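Local atomic coordinates of mitochondrial enolase superfamily member 1 (Homo sapiens, PDB entry 4A35), a protein that catalyses the magnesium-dependent dehydration of L-fuconate to 2-keto-3-deoxy-L-fuconate, a step in the breakdown of the sugar L-fucose. Residues Ser281-Leu286 / Gln307-Val312; Arg154-Val159 / Ile313-Leu318; Leu326-Cys331 / Gln367-Phe372. All coordinates share one frame; numbering follows the deposited sequence. Where two conformers were deposited one is given.

Contact 1. Residues Ser281-Leu286 / Gln307-Val312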
loop_
_atom_site.group_PDB
_atom_site.type_symbol
_atom_site.label_atom_id
_atom_site.label_comp_id
_atom_site.label_asym_id
_atom_site.label_seq_id
_atom_site.Cartn_x
_atom_site.Cartn_y
_atom_site.Cartn_z
ATOM N N SER A 281 -8.855 10.164 2.591
ATOM C CA SER A 281 -7.827 9.122 2.350
ATOM C C SER A 281 -8.498 7.795 1.855
ATOM O O SER A 281 -9.458 7.335 2.493
ATOM C CB SER A 281 -7.025 8.868 3.616
ATOM O OG SER A 281 -6.306 7.650 3.503
ATOM N N PRO A 282 -7.938 7.152 0.796
ATOM C CA PRO A 282 -8.521 5.896 0.266
ATOM C C PRO A 282 -8.353 4.744 1.260
ATOM O O PRO A 282 -8.976 3.710 1.078
ATOM C CB PRO A 282 -7.707 5.658 -1.009
ATOM C CG PRO A 282 -6.326 6.200 -0.636
ATOM C CD PRO A 282 -6.720 7.509 0.033
ATOM N N ASP A 283 -7.501 4.927 2.297
ATOM C CA ASP A 283 -7.332 3.919 3.383
ATOM C C ASP A 283 -8.317 4.107 4.540
ATOM O O ASP A 283 -8.385 3.253 5.440
ATOM C CB ASP A 283 -5.920 4.040 4.004
ATOM C CG ASP A 283 -4.784 3.758 3.053
ATOM O OD1 ASP A 283 -4.853 2.739 2.328
ATOM O OD2 ASP A 283 -3.797 4.519 3.076
ATOM N N ASP A 284 -9.013 5.258 4.586
ATOM C CA ASP A 284 -9.783 5.519 5.800
ATOM C C ASP A 284 -11.198 4.978 5.662
ATOM O O ASP A 284 -12.113 5.694 5.284
ATOM C CB ASP A 284 -9.781 7.014 6.095
ATOM C CG ASP A 284 -10.089 7.338 7.554
ATOM O OD1 ASP A 284 -10.530 6.391 8.323
ATOM O OD2 ASP A 284 -9.893 8.495 7.934
ATOM N N ILE A 285 -11.364 3.719 6.022
ATOM C CA ILE A 285 -12.657 3.020 6.008
ATOM C C ILE A 285 -13.589 3.702 7.000
ATOM O O ILE A 285 -14.722 4.047 6.642
ATOM C CB ILE A 285 -12.475 1.515 6.360
ATOM C CG1 ILE A 285 -11.625 0.793 5.275
ATOM C CG2 ILE A 285 -13.812 0.802 6.607
ATOM C CD1 ILE A 285 -10.501 -0.102 5.925
ATOM N N LEU A 286 -13.118 3.859 8.274
ATOM C CA LEU A 286 -13.946 4.452 9.323
ATOM C C LEU A 286 -14.301 5.899 8.967
ATOM O O LEU A 286 -15.441 6.335 9.259
ATOM C CB LEU A 286 -13.270 4.383 10.700
ATOM C CG LEU A 286 -12.832 2.941 11.191
ATOM C CD1 LEU A 286 -12.256 3.016 12.631
ATOM C CD2 LEU A 286 -13.988 1.960 11.144
ATOM N N GLN A 307 -8.449 4.187 -5.741
ATOM C CA GLN A 307 -7.099 3.980 -5.242
ATOM C C GLN A 307 -7.108 2.976 -4.089
ATOM O O GLN A 307 -6.089 2.813 -3.407
ATOM C CB GLN A 307 -6.446 5.322 -4.804
ATOM C CG GLN A 307 -6.088 6.200 -6.027
ATOM C CD GLN A 307 -4.811 7.003 -5.844
ATOM O OE1 GLN A 307 -4.822 8.246 -5.823
ATOM N NE2 GLN A 307 -3.665 6.335 -5.859
ATOM N N CYS A 308 -8.291 2.331 -3.839
ATOM C CA CYS A 308 -8.432 1.307 -2.828
ATOM C C CYS A 308 -7.510 0.133 -3.205
ATOM O O CYS A 308 -7.714 -0.461 -4.272
ATOM C CB CYS A 308 -9.878 0.872 -2.763
ATOM S SG CYS A 308 -10.123 -0.466 -1.622
ATOM N N HIS A 309 -6.470 -0.111 -2.448
ATOM C CA HIS A 309 -5.397 -1.026 -2.879
ATOM C C HIS A 309 -5.677 -2.533 -3.022
ATOM O O HIS A 309 -4.974 -3.189 -3.815
ATOM C CB HIS A 309 -4.079 -0.763 -2.103
ATOM C CG HIS A 309 -4.171 -0.924 -0.615
ATOM N ND1 HIS A 309 -4.049 -2.165 -0.028
ATOM C CD2 HIS A 309 -4.398 -0.002 0.348
ATOM C CE1 HIS A 309 -4.167 -1.970 1.274
ATOM N NE2 HIS A 309 -4.413 -0.700 1.553
ATOM N N ASN A 310 -6.639 -3.111 -2.279
ATOM C CA ASN A 310 -6.893 -4.547 -2.446
ATOM C C ASN A 310 -8.283 -4.855 -1.903
ATOM O O ASN A 310 -8.979 -3.953 -1.395
ATOM C CB ASN A 310 -5.772 -5.432 -1.831
ATOM C CG ASN A 310 -5.609 -5.336 -0.324
ATOM O OD1 ASN A 310 -6.583 -5.088 0.405
ATOM N ND2 ASN A 310 -4.364 -5.442 0.151
ATOM N N ARG A 311 -8.665 -6.130 -1.981
ATOM C CA ARG A 311 -10.007 -6.602 -1.608
ATOM C C ARG A 311 -10.255 -6.494 -0.081
ATOM O O ARG A 311 -11.417 -6.511 0.329
ATOM C CB ARG A 311 -10.182 -8.064 -2.053
ATOM C CG ARG A 311 -9.196 -9.050 -1.373
ATOM C CD ARG A 311 -9.226 -10.451 -1.993
ATOM N NE ARG A 311 -8.300 -11.355 -1.298
ATOM C CZ ARG A 311 -6.969 -11.323 -1.409
ATOM N NH1 ARG A 311 -6.383 -10.485 -2.256
ATOM N NH2 ARG A 311 -6.220 -12.108 -0.658
ATOM N N VAL A 312 -9.177 -6.446 0.744
ATOM C CA VAL A 312 -9.334 -6.363 2.224
ATOM C C VAL A 312 -9.914 -4.995 2.570
ATOM O O VAL A 312 -10.751 -4.894 3.451
ATOM C CB VAL A 312 -8.020 -6.710 2.998
ATOM C CG1 VAL A 312 -8.188 -6.675 4.538
ATOM C CG2 VAL A 312 -7.534 -8.100 2.575
#
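The imidazole of His-309 meets the carboxylate of Asp-283 at its edge: OD1 of Asp-283 lies in the ring plane, 3.4 Å from CD2 and 3.6 Å from NE2 of His-309, a non-bonded approach. The two flat groups are turned 66° apart, and their side chains cross at about a right angle. This edge contact joins two neighbouring beta-alpha loops of the TIM-barrel domain, which lead from strands 275-277 and 301-304 into helices 285-295 and 311-319. The ring gets there because CG of His-309 sits between the backbone N and the carbonyl carbon (chi1 60°), which brings the imidazole nearer to the other loop than the direction of its CB would suggest. The bonds that hold the carboxylate come from across the dimer interface: a salt bridge from OD1 to Lys-109 of the second subunit and a hydrogen bond from OD2 to Asn-310 of that subunit.

Elsewhere the loops meet through aliphatic carbon. Pro-282 CB packs on Gln-307 CB at 4.0 Å, close to where the backbones come nearest, with CA of Pro-282 5.5 Å from CA of Cys-308. Gln-307 directly follows Glu-306, a ligand of the bound magnesium ion, which places the contact beside the metal site. The chain of Gln-307 bends at its second torsion and turns away from the proline, and its OE1 accepts from Gln-254 NE2. Residues Ser-281 to Asp-284 form a type I turn, reinforced by an ST turn in which Asp-283 N donates to Ser-281 OG at 3.2 Å. Asp-284 and Asn-310 are the N-caps of the two helices. In the second cap, Val-312 N lies 2.9 Å from Asn-310 OD1 and approaches from above the amide carbonyl plane, 39° out of it.

Contact 2. Residues Arg154-Val159 / Ile313-Leu318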
loop_
_atom_site.group_PDB
_atom_site.type_symbol
_atom_site.label_atom_id
_atom_site.label_comp_id
_atom_site.label_asym_id
_atom_site.label_seq_id
_atom_site.Cartn_x
_atom_site.Cartn_y
_atom_site.Cartn_z
ATOM N N ARG A 154 -8.394 -15.597 0.226
ATOM C CA ARG A 154 -7.728 -15.281 1.495
ATOM C C ARG A 154 -8.172 -13.900 2.026
ATOM O O ARG A 154 -8.261 -12.939 1.265
ATOM C CB ARG A 154 -6.180 -15.385 1.405
ATOM C CG ARG A 154 -5.524 -15.142 2.769
ATOM C CD ARG A 154 -4.044 -15.675 2.854
ATOM N NE ARG A 154 -3.163 -14.901 1.971
ATOM C CZ ARG A 154 -1.844 -15.094 1.855
ATOM N NH1 ARG A 154 -1.248 -16.100 2.502
ATOM N NH2 ARG A 154 -1.124 -14.330 1.028
ATOM N N TYR A 155 -8.425 -13.823 3.332
ATOM C CA TYR A 155 -8.824 -12.603 4.082
ATOM C C TYR A 155 -10.259 -12.126 3.779
ATOM O O TYR A 155 -10.642 -11.089 4.306
ATOM C CB TYR A 155 -7.860 -11.443 3.882
ATOM C CG TYR A 155 -6.405 -11.793 4.138
ATOM C CD1 TYR A 155 -6.025 -12.523 5.276
ATOM C CD2 TYR A 155 -5.412 -11.420 3.234
ATOM C CE1 TYR A 155 -4.672 -12.826 5.523
ATOM C CE2 TYR A 155 -4.061 -11.703 3.476
ATOM C CZ TYR A 155 -3.694 -12.388 4.636
ATOM O OH TYR A 155 -2.354 -12.678 4.876
ATOM N N ILE A 156 -11.030 -12.851 2.931
ATOM C CA ILE A 156 -12.416 -12.442 2.680
ATOM C C ILE A 156 -13.425 -13.586 2.934
ATOM O O ILE A 156 -14.641 -13.337 2.840
ATOM C CB ILE A 156 -12.667 -11.807 1.266
ATOM C CG1 ILE A 156 -12.536 -12.866 0.113
ATOM C CG2 ILE A 156 -11.767 -10.564 1.035
ATOM C CD1 ILE A 156 -12.969 -12.381 -1.333
ATOM N N THR A 157 -12.968 -14.814 3.290
ATOM C CA THR A 157 -13.922 -15.914 3.569
ATOM C C THR A 157 -14.884 -15.607 4.744
ATOM O O THR A 157 -15.911 -16.249 4.844
ATOM C CB THR A 157 -13.163 -17.233 3.897
ATOM O OG1 THR A 157 -12.372 -17.019 5.077
ATOM C CG2 THR A 157 -12.293 -17.697 2.743
ATOM N N ASP A 158 -14.569 -14.612 5.599
ATOM C CA ASP A 158 -15.436 -14.189 6.705
ATOM C C ASP A 158 -16.690 -13.426 6.192
ATOM O O ASP A 158 -17.635 -13.271 6.953
ATOM C CB ASP A 158 -14.667 -13.359 7.739
ATOM C CG ASP A 158 -13.866 -12.184 7.163
ATOM O OD1 ASP A 158 -13.164 -12.378 6.114
ATOM O OD2 ASP A 158 -13.935 -11.074 7.748
ATOM N N VAL A 159 -16.677 -12.933 4.919
ATOM C CA VAL A 159 -17.864 -12.259 4.314
ATOM C C VAL A 159 -18.316 -12.986 3.028
ATOM O O VAL A 159 -19.465 -12.872 2.645
ATOM C CB VAL A 159 -17.668 -10.738 4.040
ATOM C CG1 VAL A 159 -17.282 -9.985 5.300
ATOM C CG2 VAL A 159 -16.678 -10.451 2.885
ATOM N N ILE A 313 -9.472 -3.936 1.872
ATOM C CA ILE A 313 -9.994 -2.589 2.085
ATOM C C ILE A 313 -11.446 -2.584 1.626
ATOM O O ILE A 313 -12.275 -2.066 2.356
ATOM C CB ILE A 313 -9.139 -1.487 1.362
ATOM C CG1 ILE A 313 -7.606 -1.524 1.840
ATOM C CG2 ILE A 313 -9.758 -0.075 1.650
ATOM C CD1 ILE A 313 -7.436 -1.161 3.411
ATOM N N PHE A 314 -11.744 -3.096 0.415
ATOM C CA PHE A 314 -13.152 -3.118 -0.032
ATOM C C PHE A 314 -14.052 -3.917 0.938
ATOM O O PHE A 314 -15.187 -3.527 1.205
ATOM C CB PHE A 314 -13.269 -3.681 -1.434
ATOM C CG PHE A 314 -12.973 -2.617 -2.487
ATOM C CD1 PHE A 314 -13.782 -1.473 -2.602
ATOM C CD2 PHE A 314 -11.923 -2.773 -3.370
ATOM C CE1 PHE A 314 -13.532 -0.515 -3.606
ATOM C CE2 PHE A 314 -11.690 -1.832 -4.389
ATOM C CZ PHE A 314 -12.492 -0.709 -4.494
ATOM N N LYS A 315 -13.562 -5.035 1.435
ATOM C CA LYS A 315 -14.346 -5.831 2.377
ATOM C C LYS A 315 -14.765 -4.995 3.577
ATOM O O LYS A 315 -15.934 -4.983 3.940
ATOM C CB LYS A 315 -13.575 -7.087 2.838
ATOM C CG LYS A 315 -14.294 -7.827 3.999
ATOM C CD LYS A 315 -13.451 -8.965 4.519
ATOM C CE LYS A 315 -12.312 -8.513 5.467
ATOM N NZ LYS A 315 -11.868 -9.653 6.345
ATOM N N GLN A 316 -13.837 -4.248 4.144
ATOM C CA GLN A 316 -14.131 -3.429 5.344
ATOM C C GLN A 316 -15.019 -2.257 5.004
ATOM O O GLN A 316 -15.888 -1.929 5.809
ATOM C CB GLN A 316 -12.838 -2.957 6.012
ATOM C CG GLN A 316 -12.036 -4.184 6.592
ATOM C CD GLN A 316 -10.685 -3.638 6.993
ATOM O OE1 GLN A 316 -10.522 -3.226 8.131
ATOM N NE2 GLN A 316 -9.751 -3.535 6.026
ATOM N N LEU A 317 -14.856 -1.657 3.792
ATOM C CA LEU A 317 -15.776 -0.576 3.355
ATOM C C LEU A 317 -17.235 -1.078 3.317
ATOM O O LEU A 317 -18.155 -0.372 3.734
ATOM C CB LEU A 317 -15.386 -0.056 1.939
ATOM C CG LEU A 317 -14.070 0.769 1.905
ATOM C CD1 LEU A 317 -13.599 0.951 0.426
ATOM C CD2 LEU A 317 -14.259 2.164 2.639
ATOM N N LEU A 318 -17.424 -2.326 2.866
ATOM C CA LEU A 318 -18.752 -2.962 2.799
ATOM C C LEU A 318 -19.206 -3.313 4.245
ATOM O O LEU A 318 -20.347 -3.065 4.599
ATOM C CB LEU A 318 -18.700 -4.198 1.899
ATOM C CG LEU A 318 -18.520 -3.864 0.374
ATOM C CD1 LEU A 318 -18.147 -5.100 -0.410
ATOM C CD2 LEU A 318 -19.793 -3.198 -0.184
#
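The ammonium of Lys-315 is gripped by three groups together: the backbone O of Tyr-155, the carboxylate of Asp-158, and OD2 of Asp-284 of the second subunit, the last two through salt bridges. Its NZ donates to Tyr-155 O at 2.8 Å, with a C=O...donor angle of 153°. In Asp-158, OD2 lies 2.9 Å from Lys-315 NZ and presents its syn lone pair. A weaker bond at 3.0 Å runs from NZ to OD1 of Asp-158, so both oxygens of the carboxylate face the same nitrogen. Two carboxylates, one from each chain, should favour the charged lysine.

With CG anti to the backbone N (chi1 171°) the lysine chain runs straight at the loop; the bend at the third torsion (79°) then turns CE and NZ along it, where NZ meets Tyr-155 O and the Asp-158 carboxylate. The aliphatic part of the chain is packed on the way: Val-159 CG2 touches Lys-315 CG at 3.7 Å, and CG2 of Ile-156 comes within 4.2 Å of Lys-315 CD. Tyr-155 offers its carbonyl while its ring leads away, and its OH is hydrogen-bonded to the backbone O of Gln-254 of the second subunit.

The arrangement thus pins the irregular loop between helices 144-148 and 162-171 onto barrel helix 311-319, with Met-345 of helix 335-348 packing against both Val-159 and Lys-315, at the dimer interface.

Contact 3. Residues Leu326-Cys331 / Gln367-Phe372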
loop_
_atom_site.group_PDB
_atom_site.type_symbol
_atom_site.label_atom_id
_atom_site.label_comp_id
_atom_site.label_asym_id
_atom_site.label_seq_id
_atom_site.Cartn_x
_atom_site.Cartn_y
_atom_site.Cartn_z
ATOM N N LEU A 326 -19.611 1.712 -5.040
ATOM C CA LEU A 326 -18.267 1.106 -4.932
ATOM C C LEU A 326 -17.584 1.208 -6.259
ATOM O O LEU A 326 -18.068 0.683 -7.252
ATOM C CB LEU A 326 -18.434 -0.356 -4.440
ATOM C CG LEU A 326 -17.117 -1.090 -4.085
ATOM C CD1 LEU A 326 -17.388 -2.209 -3.075
ATOM C CD2 LEU A 326 -16.471 -1.698 -5.370
ATOM N N GLN A 327 -16.386 1.820 -6.269
ATOM C CA GLN A 327 -15.717 2.055 -7.549
ATOM C C GLN A 327 -14.519 1.139 -7.744
ATOM O O GLN A 327 -13.424 1.462 -7.317
ATOM C CB GLN A 327 -15.316 3.541 -7.634
ATOM C CG GLN A 327 -16.619 4.383 -7.438
ATOM C CD GLN A 327 -16.397 5.820 -7.311
ATOM O OE1 GLN A 327 -15.656 6.267 -6.426
ATOM N NE2 GLN A 327 -17.066 6.573 -8.176
ATOM N N ILE A 328 -14.733 0.048 -8.488
ATOM C CA ILE A 328 -13.629 -0.829 -8.843
ATOM C C ILE A 328 -12.690 -0.132 -9.839
ATOM O O ILE A 328 -13.078 0.804 -10.535
ATOM C CB ILE A 328 -14.131 -2.183 -9.439
ATOM C CG1 ILE A 328 -14.901 -2.003 -10.780
ATOM C CG2 ILE A 328 -14.822 -3.087 -8.339
ATOM C CD1 ILE A 328 -15.216 -3.388 -11.617
ATOM N N ASP A 329 -11.436 -0.596 -9.881
ATOM C CA ASP A 329 -10.483 -0.146 -10.872
ATOM C C ASP A 329 -9.774 -1.396 -11.428
ATOM O O ASP A 329 -9.325 -2.264 -10.666
ATOM C CB ASP A 329 -9.492 0.876 -10.331
ATOM C CG ASP A 329 -8.610 1.341 -11.496
ATOM O OD1 ASP A 329 -9.016 2.277 -12.206
ATOM O OD2 ASP A 329 -7.535 0.738 -11.711
ATOM N N SER A 330 -9.714 -1.478 -12.763
ATOM C CA SER A 330 -9.165 -2.601 -13.522
ATOM C C SER A 330 -7.644 -2.766 -13.322
ATOM O O SER A 330 -7.131 -3.847 -13.564
ATOM C CB SER A 330 -9.459 -2.382 -15.021
ATOM O OG SER A 330 -8.870 -1.202 -15.557
ATOM N N CYS A 331 -6.925 -1.671 -12.982
ATOM C CA CYS A 331 -5.436 -1.698 -12.911
ATOM C C CYS A 331 -4.822 -1.393 -11.494
ATOM O O CYS A 331 -3.601 -1.505 -11.346
ATOM C CB CYS A 331 -4.868 -0.746 -13.963
ATOM S SG CYS A 331 -5.197 -1.304 -15.652
ATOM N N GLN A 367 -14.691 -1.778 -18.835
ATOM C CA GLN A 367 -16.003 -2.031 -19.510
ATOM C C GLN A 367 -16.296 -3.582 -19.525
ATOM O O GLN A 367 -17.435 -3.980 -19.351
ATOM C CB GLN A 367 -15.977 -1.448 -20.957
ATOM C CG GLN A 367 -14.955 -2.127 -21.872
ATOM C CD GLN A 367 -14.998 -1.597 -23.302
ATOM O OE1 GLN A 367 -16.036 -1.071 -23.773
ATOM N NE2 GLN A 367 -13.852 -1.639 -23.966
ATOM N N HIS A 368 -15.244 -4.449 -19.714
ATOM C CA HIS A 368 -15.452 -5.900 -19.718
ATOM C C HIS A 368 -15.956 -6.365 -18.362
ATOM O O HIS A 368 -16.802 -7.246 -18.285
ATOM C CB HIS A 368 -14.107 -6.631 -20.035
ATOM C CG HIS A 368 -13.625 -6.487 -21.447
ATOM N ND1 HIS A 368 -13.933 -7.443 -22.414
ATOM C CD2 HIS A 368 -12.855 -5.529 -22.001
ATOM C CE1 HIS A 368 -13.367 -7.009 -23.527
ATOM N NE2 HIS A 368 -12.686 -5.870 -23.324
ATOM N N LEU A 369 -15.375 -5.817 -17.297
ATOM C CA LEU A 369 -15.707 -6.266 -15.945
ATOM C C LEU A 369 -17.167 -5.891 -15.576
ATOM O O LEU A 369 -17.884 -6.694 -14.962
ATOM C CB LEU A 369 -14.705 -5.703 -14.920
ATOM C CG LEU A 369 -13.228 -6.098 -15.132
ATOM C CD1 LEU A 369 -12.290 -5.336 -14.114
ATOM C CD2 LEU A 369 -13.027 -7.570 -15.034
ATOM N N ILE A 370 -17.586 -4.673 -15.927
ATOM C CA ILE A 370 -18.927 -4.218 -15.546
ATOM C C ILE A 370 -20.030 -4.826 -16.462
ATOM O O ILE A 370 -21.130 -5.083 -15.968
ATOM C CB ILE A 370 -18.993 -2.679 -15.414
ATOM C CG1 ILE A 370 -20.114 -2.255 -14.444
ATOM C CG2 ILE A 370 -19.035 -1.906 -16.758
ATOM C CD1 ILE A 370 -19.943 -2.763 -12.876
ATOM N N ILE A 371 -19.706 -5.117 -17.750
ATOM C CA ILE A 371 -20.649 -5.816 -18.616
ATOM C C ILE A 371 -20.858 -7.235 -18.014
ATOM O O ILE A 371 -21.988 -7.703 -17.924
ATOM C CB ILE A 371 -20.189 -5.796 -20.072
ATOM C CG1 ILE A 371 -20.383 -4.346 -20.660
ATOM C CG2 ILE A 371 -20.893 -6.877 -20.928
ATOM C CD1 ILE A 371 -19.611 -4.132 -21.918
ATOM N N PHE A 372 -19.739 -7.903 -17.636
ATOM C CA PHE A 372 -19.812 -9.210 -16.966
ATOM C C PHE A 372 -20.651 -9.093 -15.666
ATOM O O PHE A 372 -21.538 -9.927 -15.449
ATOM C CB PHE A 372 -18.422 -9.822 -16.695
ATOM C CG PHE A 372 -18.482 -10.950 -15.664
ATOM C CD1 PHE A 372 -19.008 -12.197 -16.002
ATOM C CD2 PHE A 372 -18.074 -10.735 -14.340
ATOM C CE1 PHE A 372 -19.081 -13.231 -15.046
ATOM C CE2 PHE A 372 -18.210 -11.750 -13.375
ATOM C CZ PHE A 372 -18.699 -12.998 -13.743
#
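Leu-369 presses its side chain against two residues of the 326-331 segment, and all three partners are buried. Ile-328 CD1 lies 4.1 Å from Leu-369 CB, while Leu-369 CD1 rests 4.2 Å from Ser-330 CB; the leucine therefore uses its base for one neighbour and a branch tip for the other. CB of Ile-328 faces the helix, and the extended second torsion (169°) carries CD1 out to Leu-369.

Packing is slacker beside Ile-328, Ser-330 and Leu-369, where Ile-370 comes no nearer than 4.9 Å with its side chain. No polar bond crosses between the segments. Asp-329, between the two touching residues, points its CB away from the helix: its OD2 closes an Asx turn by accepting from Cys-331 N at 2.8 Å, met from 46° above the carboxylate plane. Its OD1 is hydrogen-bonded to ND1 of His-356, a predicted active-site residue, consistent with the Asp-His dyad of the mandelate racemase family.

The contact lies near the centre of the chain. The loop following strand 325-326 is backed by helix 362-377, and Asn-339 of helix 335-348 touches both Ile-328 and Leu-369.

Contacts 1 and 2 share helix 311-319 and have centres 11 Å apart; Arg-311 NH2 of contact 1 lies 2.9 Å from Arg-154 O of contact 2, a probable hydrogen bond. Both also reach the second subunit, whereas contact 3 is touched by no other chain. Contact 3 meets contact 2 through Phe-314, whose CE1 packs 3.6 Å from Leu-326 CD2. Contacts 1 and 3 do not touch, yet both lie near the active site: side chain to side chain, Gln-307 is about 4 Å from the magnesium ligand Glu-306, and Ile-328 about 8 Å from Glu-306 and about 7 Å from His-356, a predicted active-site residue. Contact 2 lies away from the annotated sites.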